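Long-range contacts in FACT complex subunit SPT16 (Ashbya gossypii, PDB 6A8M), which probably acts within the FACT complex as a histone chaperone that reorganizes nucleosomes, and is represented here by its N-terminal part, including the peptidase-like domain: residues I262-K267 with T279-N284; P266-R271 with S412-L417; C286-C291 with S303-I308. All coordinates share one frame; numbering follows the deposited sequence.

Interaction 1: I262-K267 with T279-N284; sequences IQSGPK and TQLDGN
In the M24 peptidase-like domain, the long connection between strands 261-263 and 285-295 is drawn together at its base where Ser264 meets Leu281 and Asp282. The centre of the contact is the Ser264 hydroxyl. OG accepts a nearly straight hydrogen bond from the backbone N of Asp282 (2.8 Å, 167° at the hydrogen). The first torsion of Ser264 (chi1 63°) sets OG between its own backbone N and carbonyl carbon, facing that N-H. A water donates a second bond to OG at 2.9 Å, and Asp215 OD1, at the start of helix 215-224, is a third partner. Three bonds thus grip one small hydroxyl. An alanine here would keep CB but lose OG, which would probably leave the Asp282 N-H and the Asp215 carboxylate each without this mate. Beside the hydroxyl, Ser264 CB rests on Leu281 CD1 at 3.7 Å, and the leucine side chain also packs on Leu203 and Ala206 of helix 179-208. On the other flank, Asp282 CB lies 3.5 Å from Ser264 O. Gly265 adds mainly water-mediated contacts. The water on Ser264 OG also lies 2.7 Å from Gly265 O and bonds to Thr279 OG1, and another water lies within bonding distance of both Gly265 O and Gln280 O, 2.8 Å from the latter. At the backbone angles of Gly265 a CB would collide with the carbonyl O of Ser264, so the backbone itself calls for glycine; the peptide bond before Pro266 is cis. Gly283 centres an inverse gamma turn just before the next strand begins. The whole is an irregular, hydrated closure of a long loop between adjacent antiparallel strands, set in the pita-bread fold of the M24 family.

Interaction 2: P266-R271 with S412-L417; sequences PKYDLR and SYALQL
Tyr268 and Ala414 make the main apolar contact, a CH-pi interaction: Ala414 CB sits over one ring face, 3.7 Å from the ring centroid and displaced toward the rim on the side of CG and CD1. The first torsion of Tyr268 (chi1 -48°) places CG beside the backbone N, anti to the carbonyl carbon, where it comes within 3.5 Å of Ala414 CB. Farther out, CE1 of the same ring packs against Tyr413 CA at 3.5 Å. Leu270 and Gln416 meet tip to tip, with CD2 of the leucine 3.6 Å from NE2 of the amide, and Pro266 O touches Ser412 CB at 3.4 Å.

No direct hydrogen bond spans the two segments; two waters do the polar work. One donates to Tyr268 OH and to Ser412 O, while Tyr268 OH is also bonded to Cys286 O. The other accepts from Gln416 NE2 and donates to Leu270 O. Within the loop, Arg271 grips Asp269 side-on through NE and NH2, the salt bridge measuring 2.8 Å from NH2 to OD2, and OD1 also accepts from Arg271 N in an Asx turn.

Behind strand 412-424, Tyr413 and Leu415 pack on helix 312-332; along one edge it pairs antiparallel with strand 394-405, whose Asn402 bonds to Tyr268 O, while Leu270 reaches Leu288 of strand 285-295.

Interaction 3: C286-C291 with S303-I308; sequences CILASC and SRTFLI
Phe306 sets the edge of its ring against Ala289, with CE2 3.7 Å from Ala289 CB and the methyl lying near the ring plane. Both belong to a beta hairpin formed by strands 285-295 and 298-308 in the peptidase-like domain, and the two segments run antiparallel, 156° apart in direction. Ile287 and Phe306 form one hydrogen-bonded pair, Ala289 and Arg304 the next. In the first, Ile287 N reaches Phe306 O at 2.8 Å and the return bond, from Phe306 N to Ile287 O, is almost straight at 173°.

The sheet face that carries Ala289 and Phe306 lies under helix 179-208, where Leu199, Ser200 and Leu203 close over it. Ile287 belongs to this face too, and its CD1 touches Ile308 CG1 at 3.8 Å. Arg304 starts from the same face, but its guanidinium turns off toward strand 412-424 and the loop beyond. NH1 reaches back to Ser303 O from above the carbonyl plane; NH2 forms a salt bridge with Asp419 and bonds to Tyr434 O, so the charge is probably well compensated within the protein.

The opposite face mixes apolar and hydroxyl groups. Cys286 SG packs on Leu307 CD2 at 3.6 Å. Leu288 and Thr305 lie side by side, with CD2 of the leucine 3.5 Å from OG1 of the threonine, which bonds to Gln416 O. At the far end of this face, Ser290 OG and Ser303 OG share a hydrogen bond of 2.7 Å.

In the fold
The three contacts form one continuous region of the peptidase-like domain. Interaction 3 is its buried core, a strand pair held by regular backbone bonds, apolar side chains and one hydroxyl pair; interactions 1 and 2 are partly buried and depend more on water. Interaction 1 is polar and irregular, and interaction 2 is carried by a ring face and side-chain packing. The segments of interactions 1 and 2 overlap at Pro266 and Lys267, and both fix one loop, the first through Ser264 and Gly265, the second through Pro266, Tyr268 and Leu270. Gln263 ties 262-267 to strand 286-291 through a probable backbone bond to Leu288. Side-chain to backbone hydrogen bonds join interaction 2 to interaction 3, nested within its loop.

Interaction 1: I262-K267 with T279-N284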
ATOM      1  N   ILE A 262     -13.798   9.616  -8.073  1.00 13.10           N
ATOM      2  CA  ILE A 262     -14.964   9.487  -8.937  1.00 14.19           C
ATOM      3  C   ILE A 262     -14.655  10.202 -10.251  1.00 14.41           C
ATOM      4  O   ILE A 262     -14.125  11.321 -10.246  1.00 14.73           O
ATOM      5  CB  ILE A 262     -16.230  10.065  -8.278  1.00 14.39           C
ATOM      6  CG1 ILE A 262     -16.536   9.302  -6.979  1.00 16.01           C
ATOM      7  CG2 ILE A 262     -17.455  10.037  -9.221  1.00 15.49           C
ATOM      8  CD1 ILE A 262     -17.685   9.930  -6.202  1.00 14.49           C
ATOM      9  N   GLN A 263     -14.938   9.532 -11.369  1.00 14.33           N
ATOM     10  CA  GLN A 263     -14.812  10.115 -12.708  1.00 14.59           C
ATOM     11  C   GLN A 263     -16.043   9.693 -13.493  1.00 14.48           C
ATOM     12  O   GLN A 263     -16.185   8.515 -13.838  1.00 15.95           O
ATOM     13  CB  GLN A 263     -13.532   9.647 -13.414  1.00 15.55           C
ATOM     14  CG  GLN A 263     -12.262  10.044 -12.692  1.00 16.08           C
ATOM     15  CD  GLN A 263     -11.027   9.478 -13.351  1.00 20.15           C
ATOM     16  OE1 GLN A 263     -11.115   8.720 -14.324  1.00 22.26           O
ATOM     17  NE2 GLN A 263      -9.869   9.830 -12.821  1.00 18.55           N
ATOM     18  N   SER A 264     -16.929  10.641 -13.784  1.00 14.05           N
ATOM     19  CA  SER A 264     -18.162  10.318 -14.485  1.00 15.44           C
ATOM     20  C   SER A 264     -18.115  10.647 -15.975  1.00 15.10           C
ATOM     21  O   SER A 264     -19.115  10.419 -16.663  1.00 15.21           O
ATOM     22  CB  SER A 264     -19.337  11.049 -13.841  1.00 15.74           C
ATOM     23  OG  SER A 264     -19.153  12.441 -13.980  1.00 15.13           O
ATOM     24  N   GLY A 265     -16.999  11.169 -16.489  1.00 13.45           N
ATOM     25  CA  GLY A 265     -16.914  11.501 -17.891  1.00 15.58           C
ATOM     26  C   GLY A 265     -17.306  12.930 -18.233  1.00 17.24           C
ATOM     27  O   GLY A 265     -17.825  13.685 -17.394  1.00 16.29           O
ATOM     28  N   PRO A 266     -17.088  13.333 -19.506  1.00 18.60           N
ATOM     29  CA  PRO A 266     -16.668  12.472 -20.620  1.00 18.59           C
ATOM     30  C   PRO A 266     -15.155  12.151 -20.669  1.00 18.10           C
ATOM     31  O   PRO A 266     -14.743  11.293 -21.464  1.00 19.51           O
ATOM     32  CB  PRO A 266     -17.088  13.283 -21.851  1.00 19.21           C
ATOM     33  CG  PRO A 266     -16.888  14.726 -21.416  1.00 20.49           C
ATOM     34  CD  PRO A 266     -17.374  14.712 -19.956  1.00 21.05           C
ATOM     35  N   LYS A 267     -14.331  12.807 -19.854  1.00 18.04           N
ATOM     36  CA  LYS A 267     -12.907  12.506 -19.814  1.00 17.47           C
ATOM     37  C   LYS A 267     -12.569  11.702 -18.565  1.00 18.19           C
ATOM     38  O   LYS A 267     -12.952  12.075 -17.449  1.00 19.49           O
ATOM     39  CB  LYS A 267     -12.069  13.779 -19.859  1.00 20.31           C
ATOM     40  CG  LYS A 267     -12.409  14.665 -21.057  1.00 26.41           C
ATOM     41  CD  LYS A 267     -12.106  13.960 -22.375  1.00 31.79           C
ATOM     42  CE  LYS A 267     -12.341  14.900 -23.559  1.00 36.90           C
ATOM     43  NZ  LYS A 267     -11.599  16.192 -23.357  1.00 39.55           N
ATOM     44  N   THR A 279     -15.046  18.155 -13.154  1.00 22.59           N
ATOM     45  CA  THR A 279     -16.167  18.535 -13.999  1.00 22.41           C
ATOM     46  C   THR A 279     -17.472  17.985 -13.437  1.00 20.36           C
ATOM     47  O   THR A 279     -17.483  17.092 -12.589  1.00 21.35           O
ATOM     48  CB  THR A 279     -15.948  18.017 -15.424  1.00 20.32           C
ATOM     49  OG1 THR A 279     -15.659  16.611 -15.360  1.00 19.43           O
ATOM     50  CG2 THR A 279     -14.747  18.725 -16.059  1.00 20.59           C
ATOM     51  N   GLN A 280     -18.581  18.514 -13.959  1.00 21.04           N
ATOM     52  CA  GLN A 280     -19.918  18.138 -13.506  1.00 21.13           C
ATOM     53  C   GLN A 280     -20.141  16.628 -13.547  1.00 20.84           C
ATOM     54  O   GLN A 280     -19.680  15.930 -14.456  1.00 18.75           O
ATOM     55  CB  GLN A 280     -20.975  18.836 -14.364  1.00 25.28           C
ATOM     56  CG  GLN A 280     -22.371  18.213 -14.293  1.00 30.74           C
ATOM     57  CD  GLN A 280     -23.105  18.500 -12.990  1.00 34.34           C
ATOM     58  OE1 GLN A 280     -22.850  19.515 -12.315  1.00 36.00           O
ATOM     59  NE2 GLN A 280     -24.015  17.596 -12.620  1.00 31.62           N
ATOM     60  N   LEU A 281     -20.824  16.124 -12.525  1.00 19.99           N
ATOM     61  CA  LEU A 281     -21.246  14.731 -12.518  1.00 19.87           C
ATOM     62  C   LEU A 281     -22.122  14.460 -13.739  1.00 21.80           C
ATOM     63  O   LEU A 281     -23.132  15.136 -13.950  1.00 24.66           O
ATOM     64  CB  LEU A 281     -22.007  14.438 -11.226  1.00 20.78           C
ATOM     65  CG  LEU A 281     -22.707  13.091 -11.057  1.00 22.16           C
ATOM     66  CD1 LEU A 281     -21.714  11.973 -11.150  1.00 20.82           C
ATOM     67  CD2 LEU A 281     -23.395  13.070  -9.703  1.00 24.49           C
ATOM     68  N   ASP A 282     -21.711  13.507 -14.567  1.00 20.62           N
ATOM     69  CA  ASP A 282     -22.439  13.180 -15.789  1.00 23.59           C
ATOM     70  C   ASP A 282     -23.246  11.921 -15.526  1.00 23.38           C
ATOM     71  O   ASP A 282     -22.699  10.816 -15.505  1.00 24.34           O
ATOM     72  CB  ASP A 282     -21.491  13.005 -16.969  1.00 24.54           C
ATOM     73  CG  ASP A 282     -22.234  12.638 -18.240  1.00 27.00           C
ATOM     74  OD1 ASP A 282     -23.266  13.270 -18.500  1.00 29.23           O
ATOM     75  OD2 ASP A 282     -21.806  11.712 -18.956  1.00 28.22           O
ATOM     76  N   GLY A 283     -24.551  12.090 -15.331  1.00 23.80           N
ATOM     77  CA  GLY A 283     -25.423  10.985 -14.959  1.00 24.29           C
ATOM     78  C   GLY A 283     -25.899  10.161 -16.137  1.00 23.71           C
ATOM     79  O   GLY A 283     -27.100   9.995 -16.339  1.00 25.48           O
ATOM     80  N   ASN A 284     -24.961   9.636 -16.917  1.00 22.53           N
ATOM     81  CA  ASN A 284     -25.258   8.816 -18.079  1.00 23.56           C
ATOM     82  C   ASN A 284     -24.060   7.927 -18.355  1.00 20.38           C
ATOM     83  O   ASN A 284     -22.927   8.292 -18.040  1.00 19.26           O
ATOM     84  CB  ASN A 284     -25.543   9.657 -19.321  1.00 30.76           C
ATOM     85  CG  ASN A 284     -27.006   9.775 -19.604  1.00 38.91           C
ATOM     86  OD1 ASN A 284     -27.669   8.786 -19.944  1.00 42.24           O
ATOM     87  ND2 ASN A 284     -27.534  10.986 -19.462  1.00 40.76           N
TER
HETATM   88  O   HOH W   1     -20.647   9.286 -18.311  1.00 13.96           O
HETATM   89  O   HOH W   2     -17.200  14.433 -14.835  1.00 14.51           O
HETATM   90  O   HOH W   3     -18.932  16.177 -17.180  1.00 18.15           O
HETATM   91  O   HOH W   4     -14.560  15.306 -17.867  1.00 14.93           O

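Interaction 2: P266-R271 with S412-L417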
ATOM      1  N   PRO A 266     -17.088  13.333 -19.506  1.00 18.60           N
ATOM      2  CA  PRO A 266     -16.668  12.472 -20.620  1.00 18.59           C
ATOM      3  C   PRO A 266     -15.155  12.151 -20.669  1.00 18.10           C
ATOM      4  O   PRO A 266     -14.743  11.293 -21.464  1.00 19.51           O
ATOM      5  CB  PRO A 266     -17.088  13.283 -21.851  1.00 19.21           C
ATOM      6  CG  PRO A 266     -16.888  14.726 -21.416  1.00 20.49           C
ATOM      7  CD  PRO A 266     -17.374  14.712 -19.956  1.00 21.05           C
ATOM      8  N   LYS A 267     -14.331  12.807 -19.854  1.00 18.04           N
ATOM      9  CA  LYS A 267     -12.907  12.506 -19.814  1.00 17.47           C
ATOM     10  C   LYS A 267     -12.569  11.702 -18.565  1.00 18.19           C
ATOM     11  O   LYS A 267     -12.952  12.075 -17.449  1.00 19.49           O
ATOM     12  CB  LYS A 267     -12.069  13.779 -19.859  1.00 20.31           C
ATOM     13  CG  LYS A 267     -12.409  14.665 -21.057  1.00 26.41           C
ATOM     14  CD  LYS A 267     -12.106  13.960 -22.375  1.00 31.79           C
ATOM     15  CE  LYS A 267     -12.341  14.900 -23.559  1.00 36.90           C
ATOM     16  NZ  LYS A 267     -11.599  16.192 -23.357  1.00 39.55           N
ATOM     17  N   TYR A 268     -11.847  10.604 -18.752  1.00 15.51           N
ATOM     18  CA  TYR A 268     -11.455   9.737 -17.653  1.00 15.17           C
ATOM     19  C   TYR A 268      -9.943   9.568 -17.650  1.00 16.52           C
ATOM     20  O   TYR A 268      -9.278   9.722 -18.674  1.00 15.97           O
ATOM     21  CB  TYR A 268     -12.097   8.356 -17.744  1.00 14.69           C
ATOM     22  CG  TYR A 268     -13.587   8.296 -18.007  1.00 14.34           C
ATOM     23  CD1 TYR A 268     -14.103   8.465 -19.293  1.00 13.37           C
ATOM     24  CD2 TYR A 268     -14.476   7.998 -16.980  1.00 14.33           C
ATOM     25  CE1 TYR A 268     -15.475   8.368 -19.530  1.00 12.92           C
ATOM     26  CE2 TYR A 268     -15.833   7.903 -17.206  1.00 14.18           C
ATOM     27  CZ  TYR A 268     -16.335   8.079 -18.475  1.00 13.17           C
ATOM     28  OH  TYR A 268     -17.690   7.949 -18.703  1.00 16.80           O
ATOM     29  N   ASP A 269      -9.411   9.226 -16.488  1.00 18.88           N
ATOM     30  CA  ASP A 269      -7.965   9.140 -16.295  1.00 21.44           C
ATOM     31  C   ASP A 269      -7.703   7.923 -15.418  1.00 20.97           C
ATOM     32  O   ASP A 269      -8.108   7.896 -14.256  1.00 25.18           O
ATOM     33  CB  ASP A 269      -7.429  10.434 -15.673  1.00 22.78           C
ATOM     34  CG  ASP A 269      -5.904  10.454 -15.541  1.00 24.70           C
ATOM     35  OD1 ASP A 269      -5.228   9.446 -15.877  1.00 24.39           O
ATOM     36  OD2 ASP A 269      -5.392  11.501 -15.102  1.00 25.40           O
ATOM     37  N   LEU A 270      -7.063   6.904 -15.983  1.00 18.48           N
ATOM     38  CA  LEU A 270      -6.770   5.661 -15.275  1.00 20.68           C
ATOM     39  C   LEU A 270      -5.312   5.552 -14.856  1.00 23.82           C
ATOM     40  O   LEU A 270      -4.901   4.507 -14.327  1.00 22.80           O
ATOM     41  CB  LEU A 270      -7.143   4.459 -16.140  1.00 21.07           C
ATOM     42  CG  LEU A 270      -8.570   4.507 -16.679  1.00 19.91           C
ATOM     43  CD1 LEU A 270      -8.971   3.210 -17.376  1.00 19.25           C
ATOM     44  CD2 LEU A 270      -9.521   4.868 -15.529  1.00 17.83           C
ATOM     45  N   ARG A 271      -4.513   6.587 -15.098  1.00 24.03           N
ATOM     46  CA  ARG A 271      -3.131   6.572 -14.652  1.00 25.87           C
ATOM     47  C   ARG A 271      -3.051   6.538 -13.127  1.00 26.45           C
ATOM     48  O   ARG A 271      -3.962   6.970 -12.412  1.00 27.13           O
ATOM     49  CB  ARG A 271      -2.386   7.792 -15.191  1.00 26.02           C
ATOM     50  CG  ARG A 271      -2.345   7.825 -16.695  1.00 25.01           C
ATOM     51  CD  ARG A 271      -1.773   9.157 -17.168  1.00 25.84           C
ATOM     52  NE  ARG A 271      -2.589  10.278 -16.697  1.00 24.59           N
ATOM     53  CZ  ARG A 271      -2.287  11.558 -16.889  1.00 27.55           C
ATOM     54  NH1 ARG A 271      -1.165  11.889 -17.523  1.00 25.97           N
ATOM     55  NH2 ARG A 271      -3.107  12.506 -16.437  1.00 28.66           N
ATOM     56  N   SER A 412     -18.536   9.094 -25.058  1.00 16.96           N
ATOM     57  CA  SER A 412     -17.287   8.671 -24.435  1.00 17.39           C
ATOM     58  C   SER A 412     -17.564   7.865 -23.173  1.00 16.74           C
ATOM     59  O   SER A 412     -18.440   8.213 -22.370  1.00 17.51           O
ATOM     60  CB  SER A 412     -16.439   9.890 -24.071  1.00 21.49           C
ATOM     61  OG  SER A 412     -16.034  10.592 -25.234  1.00 25.29           O
ATOM     62  N   TYR A 413     -16.801   6.789 -22.975  1.00 15.16           N
ATOM     63  CA  TYR A 413     -16.891   6.056 -21.720  1.00 13.10           C
ATOM     64  C   TYR A 413     -15.567   5.372 -21.407  1.00 13.54           C
ATOM     65  O   TYR A 413     -14.593   5.462 -22.157  1.00 15.29           O
ATOM     66  CB  TYR A 413     -18.044   5.052 -21.730  1.00 14.13           C
ATOM     67  CG  TYR A 413     -17.934   3.858 -22.657  1.00 15.41           C
ATOM     68  CD1 TYR A 413     -18.285   3.961 -24.004  1.00 17.02           C
ATOM     69  CD2 TYR A 413     -17.569   2.607 -22.158  1.00 17.32           C
ATOM     70  CE1 TYR A 413     -18.227   2.832 -24.844  1.00 18.43           C
ATOM     71  CE2 TYR A 413     -17.503   1.488 -22.978  1.00 17.36           C
ATOM     72  CZ  TYR A 413     -17.832   1.604 -24.307  1.00 19.44           C
ATOM     73  OH  TYR A 413     -17.775   0.481 -25.106  1.00 20.02           O
ATOM     74  N   ALA A 414     -15.529   4.751 -20.238  1.00 14.13           N
ATOM     75  CA  ALA A 414     -14.348   4.061 -19.751  1.00 11.90           C
ATOM     76  C   ALA A 414     -14.861   3.016 -18.784  1.00 12.16           C
ATOM     77  O   ALA A 414     -16.015   3.073 -18.343  1.00 15.03           O
ATOM     78  CB  ALA A 414     -13.343   5.013 -19.078  1.00 11.74           C
ATOM     79  N   LEU A 415     -14.016   2.046 -18.487  1.00 12.74           N
ATOM     80  CA  LEU A 415     -14.397   0.945 -17.613  1.00 12.16           C
ATOM     81  C   LEU A 415     -13.275   0.689 -16.634  1.00 13.71           C
ATOM     82  O   LEU A 415     -12.102   0.700 -17.012  1.00 14.81           O
ATOM     83  CB  LEU A 415     -14.669  -0.361 -18.400  1.00 14.81           C
ATOM     84  CG  LEU A 415     -15.762  -0.252 -19.465  1.00 18.48           C
ATOM     85  CD1 LEU A 415     -15.779  -1.501 -20.348  1.00 21.67           C
ATOM     86  CD2 LEU A 415     -17.131  -0.039 -18.812  1.00 17.86           C
ATOM     87  N   GLN A 416     -13.628   0.397 -15.387  1.00 12.80           N
ATOM     88  CA  GLN A 416     -12.581   0.098 -14.433  1.00 11.66           C
ATOM     89  C   GLN A 416     -13.133  -0.783 -13.325  1.00 13.95           C
ATOM     90  O   GLN A 416     -14.208  -0.519 -12.791  1.00 16.58           O
ATOM     91  CB  GLN A 416     -11.980   1.387 -13.858  1.00 13.41           C
ATOM     92  CG  GLN A 416     -10.835   1.136 -12.916  1.00 16.27           C
ATOM     93  CD  GLN A 416     -10.085   2.401 -12.609  1.00 16.58           C
ATOM     94  OE1 GLN A 416     -10.669   3.381 -12.090  1.00 17.48           O
ATOM     95  NE2 GLN A 416      -8.807   2.417 -12.957  1.00 17.70           N
ATOM     96  N   LEU A 417     -12.371  -1.811 -12.963  1.00 14.17           N
ATOM     97  CA  LEU A 417     -12.772  -2.725 -11.904  1.00 12.54           C
ATOM     98  C   LEU A 417     -11.533  -3.065 -11.099  1.00 11.13           C
ATOM     99  O   LEU A 417     -10.502  -3.388 -11.690  1.00 13.29           O
ATOM    100  CB  LEU A 417     -13.368  -4.002 -12.513  1.00 15.51           C
ATOM    101  CG  LEU A 417     -14.004  -5.017 -11.577  1.00 18.12           C
ATOM    102  CD1 LEU A 417     -15.272  -4.419 -10.954  1.00 19.55           C
ATOM    103  CD2 LEU A 417     -14.316  -6.303 -12.337  1.00 18.82           C
TER
HETATM  104  O   HOH W   5     -20.269   7.423 -20.398  1.00 18.31           O
HETATM  105  O   HOH W   6      -6.348   3.516 -12.194  1.00 22.40           O

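Interaction 3: C286-C291 with S303-I308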
ATOM      1  N   CYS A 286     -21.092   5.440 -18.351  1.00 15.60           N
ATOM      2  CA  CYS A 286     -20.216   4.840 -17.347  1.00 14.49           C
ATOM      3  C   CYS A 286     -19.704   5.869 -16.335  1.00 16.45           C
ATOM      4  O   CYS A 286     -19.299   6.982 -16.700  1.00 16.04           O
ATOM      5  CB  CYS A 286     -19.027   4.136 -18.014  1.00 15.77           C
ATOM      6  SG  CYS A 286     -19.511   2.800 -19.131  1.00 17.85           S
ATOM      7  N   ILE A 287     -19.730   5.488 -15.056  1.00 16.50           N
ATOM      8  CA  ILE A 287     -19.174   6.292 -13.973  1.00 14.32           C
ATOM      9  C   ILE A 287     -18.207   5.422 -13.179  1.00 12.32           C
ATOM     10  O   ILE A 287     -18.572   4.320 -12.746  1.00 14.03           O
ATOM     11  CB  ILE A 287     -20.277   6.854 -13.064  1.00 14.41           C
ATOM     12  CG1 ILE A 287     -21.242   7.688 -13.913  1.00 14.28           C
ATOM     13  CG2 ILE A 287     -19.665   7.647 -11.894  1.00 13.14           C
ATOM     14  CD1 ILE A 287     -22.460   8.161 -13.166  1.00 13.83           C
ATOM     15  N   LEU A 288     -16.978   5.903 -13.007  1.00 11.93           N
ATOM     16  CA  LEU A 288     -15.932   5.153 -12.329  1.00 12.35           C
ATOM     17  C   LEU A 288     -15.794   5.620 -10.889  1.00 13.56           C
ATOM     18  O   LEU A 288     -15.768   6.826 -10.610  1.00 13.57           O
ATOM     19  CB  LEU A 288     -14.587   5.322 -13.034  1.00 14.68           C
ATOM     20  CG  LEU A 288     -14.557   5.049 -14.543  1.00 15.37           C
ATOM     21  CD1 LEU A 288     -13.109   5.108 -15.016  1.00 15.53           C
ATOM     22  CD2 LEU A 288     -15.193   3.726 -14.917  1.00 14.98           C
ATOM     23  N   ALA A 289     -15.657   4.662  -9.979  1.00 12.17           N
ATOM     24  CA  ALA A 289     -15.443   4.985  -8.579  1.00 12.22           C
ATOM     25  C   ALA A 289     -14.359   4.093  -8.003  1.00 12.88           C
ATOM     26  O   ALA A 289     -14.267   2.913  -8.357  1.00 12.08           O
ATOM     27  CB  ALA A 289     -16.736   4.815  -7.780  1.00 12.36           C
ATOM     28  N   SER A 290     -13.527   4.671  -7.135  1.00 11.73           N
ATOM     29  CA  SER A 290     -12.451   3.928  -6.484  1.00 10.40           C
ATOM     30  C   SER A 290     -12.319   4.391  -5.043  1.00 12.54           C
ATOM     31  O   SER A 290     -12.275   5.593  -4.777  1.00 12.81           O
ATOM     32  CB  SER A 290     -11.088   4.138  -7.166  1.00 13.61           C
ATOM     33  OG  SER A 290     -11.072   3.730  -8.519  1.00 14.72           O
ATOM     34  N   CYS A 291     -12.171   3.448  -4.127  0.55 11.99           N
ATOM     35  CA  CYS A 291     -11.784   3.897  -2.811  0.55 11.56           C
ATOM     36  C   CYS A 291     -10.948   2.810  -2.169  0.55 11.39           C
ATOM     37  O   CYS A 291     -11.001   1.640  -2.558  0.55 10.62           O
ATOM     38  CB  CYS A 291     -12.990   4.291  -1.955  0.55 13.24           C
ATOM     39  SG  CYS A 291     -14.062   2.964  -1.530  0.55 15.05           S
ATOM     40  N   SER A 303     -12.470  -0.861  -6.894  1.00 10.36           N
ATOM     41  CA  SER A 303     -12.940   0.038  -7.945  1.00 10.18           C
ATOM     42  C   SER A 303     -14.146  -0.602  -8.601  1.00 11.92           C
ATOM     43  O   SER A 303     -14.153  -1.806  -8.866  1.00 12.41           O
ATOM     44  CB  SER A 303     -11.882   0.333  -9.022  1.00 10.99           C
ATOM     45  OG  SER A 303     -10.807   1.092  -8.501  1.00 14.04           O
ATOM     46  N   ARG A 304     -15.150   0.211  -8.882  1.00 10.84           N
ATOM     47  CA  ARG A 304     -16.355  -0.280  -9.540  1.00 11.66           C
ATOM     48  C   ARG A 304     -16.692   0.668 -10.675  1.00 13.94           C
ATOM     49  O   ARG A 304     -16.322   1.854 -10.660  1.00 14.76           O
ATOM     50  CB  ARG A 304     -17.548  -0.369  -8.566  1.00 11.74           C
ATOM     51  CG  ARG A 304     -17.329  -1.387  -7.453  1.00 12.76           C
ATOM     52  CD  ARG A 304     -17.338  -2.782  -8.045  1.00 13.45           C
ATOM     53  NE  ARG A 304     -17.270  -3.877  -7.072  1.00 13.67           N
ATOM     54  CZ  ARG A 304     -16.143  -4.535  -6.802  1.00 14.66           C
ATOM     55  NH1 ARG A 304     -14.993  -4.156  -7.388  1.00 11.89           N
ATOM     56  NH2 ARG A 304     -16.153  -5.567  -5.959  1.00 15.35           N
ATOM     57  N   THR A 305     -17.417   0.142 -11.652  1.00 13.84           N
ATOM     58  CA  THR A 305     -18.029   0.954 -12.695  1.00 11.25           C
ATOM     59  C   THR A 305     -19.539   0.905 -12.487  1.00 12.64           C
ATOM     60  O   THR A 305     -20.108  -0.176 -12.284  1.00 14.01           O
ATOM     61  CB  THR A 305     -17.671   0.424 -14.091  1.00 13.59           C
ATOM     62  OG1 THR A 305     -16.254   0.422 -14.262  1.00 13.97           O
ATOM     63  CG2 THR A 305     -18.290   1.301 -15.175  1.00 14.34           C
ATOM     64  N   PHE A 306     -20.181   2.066 -12.493  1.00 13.07           N
ATOM     65  CA  PHE A 306     -21.629   2.136 -12.418  1.00 14.93           C
ATOM     66  C   PHE A 306     -22.150   2.551 -13.790  1.00 16.48           C
ATOM     67  O   PHE A 306     -21.530   3.375 -14.471  1.00 15.88           O
ATOM     68  CB  PHE A 306     -22.072   3.096 -11.319  1.00 15.42           C
ATOM     69  CG  PHE A 306     -21.544   2.729  -9.962  1.00 14.87           C
ATOM     70  CD1 PHE A 306     -22.170   1.753  -9.197  1.00 15.98           C
ATOM     71  CD2 PHE A 306     -20.402   3.327  -9.470  1.00 15.31           C
ATOM     72  CE1 PHE A 306     -21.670   1.388  -7.932  1.00 16.78           C
ATOM     73  CE2 PHE A 306     -19.876   2.962  -8.233  1.00 13.44           C
ATOM     74  CZ  PHE A 306     -20.509   2.001  -7.451  1.00 15.08           C
ATOM     75  N   LEU A 307     -23.240   1.918 -14.222  1.00 16.35           N
ATOM     76  CA  LEU A 307     -23.818   2.143 -15.545  1.00 15.25           C
ATOM     77  C   LEU A 307     -25.177   2.813 -15.392  1.00 18.35           C
ATOM     78  O   LEU A 307     -26.034   2.317 -14.653  1.00 18.83           O
ATOM     79  CB  LEU A 307     -23.965   0.825 -16.320  1.00 14.20           C
ATOM     80  CG  LEU A 307     -22.720  -0.051 -16.440  1.00 13.27           C
ATOM     81  CD1 LEU A 307     -23.072  -1.366 -17.149  1.00 13.59           C
ATOM     82  CD2 LEU A 307     -21.664   0.694 -17.197  1.00 13.98           C
ATOM     83  N   ILE A 308     -25.360   3.947 -16.065  1.00 17.94           N
ATOM     84  CA  ILE A 308     -26.622   4.685 -16.054  1.00 19.54           C
ATOM     85  C   ILE A 308     -27.173   4.640 -17.466  1.00 20.56           C
ATOM     86  O   ILE A 308     -26.601   5.257 -18.371  1.00 18.89           O
ATOM     87  CB  ILE A 308     -26.444   6.143 -15.616  1.00 21.13           C
ATOM     88  CG1 ILE A 308     -25.571   6.236 -14.352  1.00 23.41           C
ATOM     89  CG2 ILE A 308     -27.810   6.822 -15.505  1.00 22.98           C
ATOM     90  CD1 ILE A 308     -26.058   5.419 -13.198  1.00 26.15           C
TER